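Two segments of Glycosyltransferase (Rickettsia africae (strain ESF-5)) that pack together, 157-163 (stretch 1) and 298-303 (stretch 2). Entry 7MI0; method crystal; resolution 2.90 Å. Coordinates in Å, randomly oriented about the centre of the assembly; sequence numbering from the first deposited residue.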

ATOM      1  N   ALA A 157      11.038  -1.661   7.067  1.00 40.10           N
ATOM      2  CA  ALA A 157      10.672  -2.002   5.703  1.00 42.51           C
ATOM      3  C   ALA A 157       9.235  -2.509   5.682  1.00 41.88           C
ATOM      4  O   ALA A 157       8.852  -3.348   6.505  1.00 43.11           O
ATOM      5  N   VAL A 158       8.439  -1.990   4.742  1.00 37.35           N
ATOM      6  CA  VAL A 158       7.031  -2.367   4.632  1.00 36.92           C
ATOM      7  C   VAL A 158       6.838  -3.741   4.020  1.00 45.43           C
ATOM      8  O   VAL A 158       5.690  -4.195   3.903  1.00 50.38           O
ATOM      9  N   SER A 159       7.914  -4.414   3.614  1.00 43.44           N
ATOM     10  CA  SER A 159       7.824  -5.767   3.080  1.00 45.26           C
ATOM     11  C   SER A 159       9.199  -6.409   3.153  1.00 47.45           C
ATOM     12  O   SER A 159      10.205  -5.745   3.409  1.00 54.04           O
ATOM     13  N   ASN A 160       9.235  -7.720   2.930  1.00 48.93           N
ATOM     14  CA  ASN A 160      10.530  -8.377   2.823  1.00 51.97           C
ATOM     15  C   ASN A 160      11.214  -8.047   1.511  1.00 51.99           C
ATOM     16  O   ASN A 160      12.443  -8.129   1.427  1.00 56.66           O
ATOM     17  N   PHE A 161      10.444  -7.679   0.491  1.00 50.00           N
ATOM     18  CA  PHE A 161      11.032  -7.222  -0.760  1.00 51.95           C
ATOM     19  C   PHE A 161      11.825  -5.935  -0.549  1.00 57.49           C
ATOM     20  O   PHE A 161      12.939  -5.791  -1.063  1.00 61.87           O
ATOM     21  N   VAL A 162      11.280  -5.001   0.232  1.00 51.20           N
ATOM     22  CA  VAL A 162      12.014  -3.779   0.539  1.00 51.82           C
ATOM     23  C   VAL A 162      13.198  -4.076   1.455  1.00 53.32           C
ATOM     24  O   VAL A 162      14.277  -3.494   1.303  1.00 55.31           O
ATOM     25  N   LYS A 163      13.020  -4.989   2.417  1.00 51.36           N
ATOM     26  CA  LYS A 163      14.117  -5.341   3.315  1.00 50.99           C
ATOM     27  C   LYS A 163      15.301  -5.903   2.541  1.00 56.45           C
ATOM     28  O   LYS A 163      16.457  -5.591   2.849  1.00 57.46           O
ATOM     29  N   GLU A 298       6.042  -4.286 -13.330  1.00 66.82           N
ATOM     30  CA  GLU A 298       7.161  -3.749 -12.582  1.00 63.13           C
ATOM     31  C   GLU A 298       6.880  -3.907 -11.092  1.00 66.87           C
ATOM     32  O   GLU A 298       5.728  -3.764 -10.663  1.00 68.04           O
ATOM     33  N   PRO A 299       7.891  -4.223 -10.286  1.00 66.15           N
ATOM     34  CA  PRO A 299       7.622  -4.679  -8.918  1.00 63.57           C
ATOM     35  C   PRO A 299       7.000  -3.593  -8.060  1.00 69.62           C
ATOM     36  O   PRO A 299       7.245  -2.398  -8.242  1.00 71.64           O
ATOM     37  N   GLU A 300       6.175  -4.031  -7.115  1.00 72.42           N
ATOM     38  CA  GLU A 300       5.554  -3.151  -6.138  1.00 72.69           C
ATOM     39  C   GLU A 300       6.027  -3.542  -4.749  1.00 68.32           C
ATOM     40  O   GLU A 300       6.210  -4.729  -4.459  1.00 69.76           O
ATOM     41  N   ALA A 301       6.227  -2.539  -3.895  1.00 62.53           N
ATOM     42  CA  ALA A 301       6.684  -2.807  -2.538  1.00 62.14           C
ATOM     43  C   ALA A 301       5.723  -3.739  -1.809  1.00 61.98           C
ATOM     44  O   ALA A 301       6.148  -4.601  -1.032  1.00 51.24           O
ATOM     45  N   PHE A 302       4.424  -3.581  -2.055  1.00 71.40           N
ATOM     46  CA  PHE A 302       3.407  -4.464  -1.507  1.00 73.94           C
ATOM     47  C   PHE A 302       2.155  -4.332  -2.361  1.00 75.38           C
ATOM     48  O   PHE A 302       1.857  -3.246  -2.871  1.00 76.06           O
ATOM     49  N   GLY A 303       1.436  -5.440  -2.522  1.00 62.99           N
ATOM     50  CA  GLY A 303       0.219  -5.427  -3.305  1.00 61.97           C
ATOM     51  C   GLY A 303      -0.996  -5.146  -2.448  1.00 60.23           C
ATOM     52  O   GLY A 303      -1.607  -6.074  -1.909  1.00 59.02           O
TER

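The polar link in this contact is a single serine. S159 sits at the N-cap position, right before the helix that begins at N160, and its CA-to-CB bond points toward the other stretch. With chi1 near 60° (p), its hydroxyl does two jobs. OG of S159 accepts a capping bond from N of V162, 3.2 Å away, satisfying an amide in the first turn that has no helical carbonyl to pair with. The same S159 OG donates to O of A301 at 2.7 Å, the one hydrogen bond between the stretches. Serine suits the place because its short side chain carries a group that can donate and accept at once, so helix start and neighbouring loop are tied through one atom.

Apolar contacts accompany this link. A301, nearest in backbone register to V162, has its CA-to-CB bond directed sideways, yet its methyl lies 3.8 Å from V162 (CB to CG2) and 4.1 Å from V158 (CB to CG2). A small methyl fits where two valine branches converge. The CA-to-CB bond of V158 (rotamer m) points toward the second stretch, and its CG2 also lies 4.2 Å from CD1 of F302, whose ring, at chi1 70° (p), meets it obliquely. The CA-to-CB bond of V162 (rotamer t) is sideways; being branched at CB, V162 offers a methyl to A301 without a long reach.

F161 extends the contact along stretch 2. Its CA-to-CB bond points toward that stretch, and in rotamer t its long, flat ring spans several residues: CZ lies 3.6 Å from CB of P299, an apolar partner, while CD2 lies 3.9 Å from O of E300 and 4.2 Å from CA of A301. The CA-to-CB bonds of N160 and E300 point away, and neither side chain reaches the other stretch.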

ATOM      1  CB  ALA A 157      11.617  -3.059   5.126  1.00 44.98           C
ATOM      2  CB  VAL A 158       6.223  -1.374   3.776  1.00 41.81           C
ATOM      3  CG1 VAL A 158       6.361   0.047   4.303  1.00 38.75           C
ATOM      4  CG2 VAL A 158       6.655  -1.468   2.323  1.00 45.43           C
ATOM      5  CB  SER A 159       7.291  -5.767   1.641  1.00 51.52           C
ATOM      6  OG  SER A 159       8.123  -5.017   0.765  1.00 50.55           O
ATOM      7  CB  ASN A 160      10.390  -9.890   2.972  1.00 53.62           C
ATOM      8  CG  ASN A 160      10.245 -10.318   4.421  1.00 64.03           C
ATOM      9  OD1 ASN A 160      11.234 -10.415   5.157  1.00 69.78           O
ATOM     10  ND2 ASN A 160       9.009 -10.580   4.840  1.00 58.04           N
ATOM     11  CB  PHE A 161       9.916  -7.043  -1.787  1.00 53.24           C
ATOM     12  CG  PHE A 161      10.357  -6.466  -3.089  1.00 55.59           C
ATOM     13  CD1 PHE A 161      11.103  -7.211  -3.978  1.00 59.91           C
ATOM     14  CD2 PHE A 161       9.974  -5.185  -3.449  1.00 54.07           C
ATOM     15  CE1 PHE A 161      11.487  -6.680  -5.189  1.00 62.65           C
ATOM     16  CE2 PHE A 161      10.351  -4.650  -4.661  1.00 56.77           C
ATOM     17  CZ  PHE A 161      11.109  -5.401  -5.533  1.00 61.07           C
ATOM     18  CB  VAL A 162      11.066  -2.729   1.151  1.00 49.70           C
ATOM     19  CG1 VAL A 162      11.846  -1.570   1.745  1.00 44.33           C
ATOM     20  CG2 VAL A 162      10.094  -2.219   0.098  1.00 49.83           C
ATOM     21  CB  LYS A 163      13.642  -6.347   4.364  1.00 51.99           C
ATOM     22  CG  LYS A 163      14.739  -6.861   5.293  1.00 52.12           C
ATOM     23  CD  LYS A 163      14.336  -8.185   5.937  1.00 63.40           C
ATOM     24  CE  LYS A 163      15.431  -8.752   6.832  1.00 73.57           C
ATOM     25  NZ  LYS A 163      15.518  -8.057   8.144  1.00 74.68           N
ATOM     26  CB  GLU A 298       7.415  -2.271 -12.928  1.00 62.47           C
ATOM     27  CG  GLU A 298       7.998  -2.076 -14.332  1.00 77.75           C
ATOM     28  CD  GLU A 298       8.343  -0.627 -14.661  1.00 96.87           C
ATOM     29  OE1 GLU A 298       8.664   0.151 -13.734  1.00 98.54           O
ATOM     30  OE2 GLU A 298       8.296  -0.267 -15.858  1.00 93.22           O
ATOM     31  CB  PRO A 299       9.009  -5.067  -8.397  1.00 65.12           C
ATOM     32  CG  PRO A 299       9.952  -4.229  -9.203  1.00 65.52           C
ATOM     33  CD  PRO A 299       9.333  -4.112 -10.564  1.00 63.41           C
ATOM     34  CB  GLU A 300       4.029  -3.221  -6.214  1.00 82.15           C
ATOM     35  CG  GLU A 300       3.461  -2.671  -7.507  1.00 85.42           C
ATOM     36  CD  GLU A 300       1.950  -2.727  -7.548  1.00 86.53           C
ATOM     37  OE1 GLU A 300       1.392  -3.846  -7.641  1.00 81.72           O
ATOM     38  OE2 GLU A 300       1.329  -1.645  -7.476  1.00 85.41           O
ATOM     39  CB  ALA A 301       6.848  -1.491  -1.779  1.00 58.04           C
ATOM     40  CB  PHE A 302       3.095  -4.135  -0.043  1.00 68.86           C
ATOM     41  CG  PHE A 302       2.372  -2.831   0.144  1.00 71.96           C
ATOM     42  CD1 PHE A 302       3.070  -1.634   0.199  1.00 71.69           C
ATOM     43  CD2 PHE A 302       0.991  -2.802   0.274  1.00 72.37           C
ATOM     44  CE1 PHE A 302       2.406  -0.436   0.379  1.00 74.57           C
ATOM     45  CE2 PHE A 302       0.322  -1.606   0.451  1.00 75.42           C
ATOM     46  CZ  PHE A 302       1.029  -0.421   0.504  1.00 77.59           C
TER